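Local coordinates for post-proline cleaving enzyme (Rickettsia typhi, PDB 4HVT), which probably acts as a serine-type endopeptidase of the prolyl oligopeptidase family, cleaving peptides on the carboxyl side of proline, at residues K48-M53 / K671-E676. Sequence-based numbering, arbitrary orientation.
Sequences KALQAM and KTYFLE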
loop_
_atom_site.group_PDB
_atom_site.type_symbol
_atom_site.label_atom_id
_atom_site.label_comp_id
_atom_site.label_asym_id
_atom_site.label_seq_id
_atom_site.Cartn_x
_atom_site.Cartn_y
_atom_site.Cartn_z
ATOM N N LYS A 48 -17.083 23.118 8.020
ATOM C CA LYS A 48 -18.298 23.936 7.990
ATOM C C LYS A 48 -18.637 24.384 6.549
ATOM O O LYS A 48 -19.797 24.339 6.138
ATOM C CB LYS A 48 -18.142 25.114 8.961
ATOM N N ALA A 49 -17.635 24.783 5.770
ATOM C CA ALA A 49 -17.863 25.147 4.369
ATOM C C ALA A 49 -18.374 24.011 3.490
ATOM O O ALA A 49 -19.237 24.207 2.641
ATOM C CB ALA A 49 -16.597 25.734 3.770
ATOM N N LEU A 50 -17.811 22.821 3.668
ATOM C CA LEU A 50 -18.243 21.632 2.939
ATOM C C LEU A 50 -19.674 21.226 3.352
ATOM O O LEU A 50 -20.496 20.872 2.523
ATOM C CB LEU A 50 -17.236 20.489 3.191
ATOM C CG LEU A 50 -15.853 20.684 2.584
ATOM C CD1 LEU A 50 -14.917 19.585 3.089
ATOM C CD2 LEU A 50 -15.939 20.637 1.062
ATOM N N GLN A 51 -19.950 21.305 4.642
ATOM C CA GLN A 51 -21.239 20.944 5.182
ATOM C C GLN A 51 -22.348 21.907 4.700
ATOM O O GLN A 51 -23.541 21.553 4.738
ATOM C CB GLN A 51 -21.156 20.913 6.711
ATOM C CG GLN A 51 -20.574 19.617 7.242
ATOM C CD GLN A 51 -20.070 19.740 8.646
ATOM O OE1 GLN A 51 -20.529 20.602 9.415
ATOM N NE2 GLN A 51 -19.112 18.874 9.007
ATOM N N ALA A 52 -21.966 23.090 4.222
ATOM C CA ALA A 52 -22.965 24.073 3.698
ATOM C C ALA A 52 -23.246 23.951 2.185
ATOM O O ALA A 52 -24.101 24.643 1.648
ATOM C CB ALA A 52 -22.499 25.471 4.021
ATOM N N MET A 53 -22.474 23.143 1.485
ATOM C CA MET A 53 -22.663 22.924 0.052
ATOM C C MET A 53 -23.900 22.082 -0.133
ATOM O O MET A 53 -24.164 21.190 0.654
ATOM C CB MET A 53 -21.432 22.212 -0.534
ATOM C CG MET A 53 -20.207 23.121 -0.502
ATOM S SD MET A 53 -18.697 22.296 -1.056
ATOM C CE MET A 53 -17.465 23.599 -0.929
ATOM N N LYS A 671 -8.733 29.306 -4.106
ATOM C CA LYS A 671 -9.559 28.847 -2.994
ATOM C C LYS A 671 -9.022 27.497 -2.544
ATOM O O LYS A 671 -8.810 26.652 -3.395
ATOM C CB LYS A 671 -10.982 28.693 -3.486
ATOM C CG LYS A 671 -12.009 28.245 -2.480
ATOM C CD LYS A 671 -12.399 29.325 -1.523
ATOM C CE LYS A 671 -13.257 28.728 -0.418
ATOM N NZ LYS A 671 -13.861 29.770 0.440
ATOM N N THR A 672 -8.721 27.349 -1.259
ATOM C CA THR A 672 -8.195 26.060 -0.709
ATOM C C THR A 672 -9.064 25.595 0.466
ATOM O O THR A 672 -9.629 26.447 1.212
ATOM C CB THR A 672 -6.767 26.146 -0.170
ATOM O OG1 THR A 672 -6.789 26.928 1.024
ATOM C CG2 THR A 672 -5.824 26.754 -1.189
ATOM N N TYR A 673 -9.096 24.265 0.627
ATOM C CA TYR A 673 -9.796 23.543 1.666
ATOM C C TYR A 673 -8.694 22.698 2.298
ATOM O O TYR A 673 -7.858 22.176 1.588
ATOM C CB TYR A 673 -10.953 22.679 1.048
ATOM C CG TYR A 673 -12.070 23.555 0.485
ATOM C CD1 TYR A 673 -13.108 23.949 1.294
ATOM C CD2 TYR A 673 -12.063 23.998 -0.845
ATOM C CE1 TYR A 673 -14.115 24.782 0.825
ATOM C CE2 TYR A 673 -13.062 24.843 -1.321
ATOM C CZ TYR A 673 -14.086 25.205 -0.481
ATOM O OH TYR A 673 -15.106 26.025 -0.915
ATOM N N PHE A 674 -8.668 22.650 3.614
ATOM C CA PHE A 674 -7.630 21.988 4.388
ATOM C C PHE A 674 -8.263 21.155 5.481
ATOM O O PHE A 674 -9.114 21.661 6.208
ATOM C CB PHE A 674 -6.724 23.064 4.968
ATOM C CG PHE A 674 -5.639 22.543 5.858
ATOM C CD1 PHE A 674 -4.463 22.065 5.302
ATOM C CD2 PHE A 674 -5.829 22.454 7.232
ATOM C CE1 PHE A 674 -3.446 21.536 6.105
ATOM C CE2 PHE A 674 -4.812 21.952 8.056
ATOM C CZ PHE A 674 -3.625 21.484 7.490
ATOM N N LEU A 675 -7.778 19.911 5.653
ATOM C CA LEU A 675 -8.287 18.971 6.642
ATOM C C LEU A 675 -7.083 18.284 7.291
ATOM O O LEU A 675 -6.349 17.500 6.625
ATOM C CB LEU A 675 -9.177 17.905 6.001
ATOM C CG LEU A 675 -10.500 18.402 5.389
ATOM C CD1 LEU A 675 -11.065 17.283 4.596
ATOM C CD2 LEU A 675 -11.463 18.759 6.478
ATOM N N GLU A 676 -6.917 18.543 8.578
ATOM C CA GLU A 676 -5.855 17.927 9.342
ATOM C C GLU A 676 -6.486 16.937 10.317
ATOM O O GLU A 676 -7.254 17.331 11.184
ATOM C CB GLU A 676 -4.981 18.934 10.073
ATOM C CG GLU A 676 -3.927 18.178 10.924
ATOM C CD GLU A 676 -2.733 18.958 11.316
ATOM O OE1 GLU A 676 -2.614 19.245 12.545
ATOM O OE2 GLU A 676 -1.947 19.361 10.430
#
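The last turn of helix 34-51 runs past strand 672-677, where Ala49 and Tyr673 form the closest CA pair, 8.7 Å apart, a spacing that, between these two segments, side chains bridge. The strand is an outermost one of the eight-stranded mixed sheet of the alpha/beta-hydrolase domain, pairing in parallel with strand 640-646, so the N-terminal helix lies against the catalytic domain although 617 residues lie between the two segments. Earlier in the same helix, the hydroxyls of Thr43 and Thr46 accept hydrogen bonds from the backbone N of Glu676 and Phe674 respectively, which ties helix to strand edge.

At the helix end the Tyr673 ring carries the contact. With chi1 at -68° the ring swings away from the Tyr673 carbonyl carbon and projects from the strand toward the helix, where three residues meet it. Ala49 meets the ring edge near its plane, CB lying 4.0 Å from Tyr673 CE1. Leu50 approaches obliquely and more loosely, its CD2 4.4 Å from Tyr673 CD1; this buried leucine also touches Asn697 and Phe701 of helix 688-706. The side chain of Met53, just past the helix, runs toward that of Tyr673 from the opposite direction, and its extended chain (chi2 175°, chi3 179°) delivers the terminal methyl obliquely to the phenol end, with CE 3.8 Å from Tyr673 CZ and 3.4 Å from Tyr673 OH.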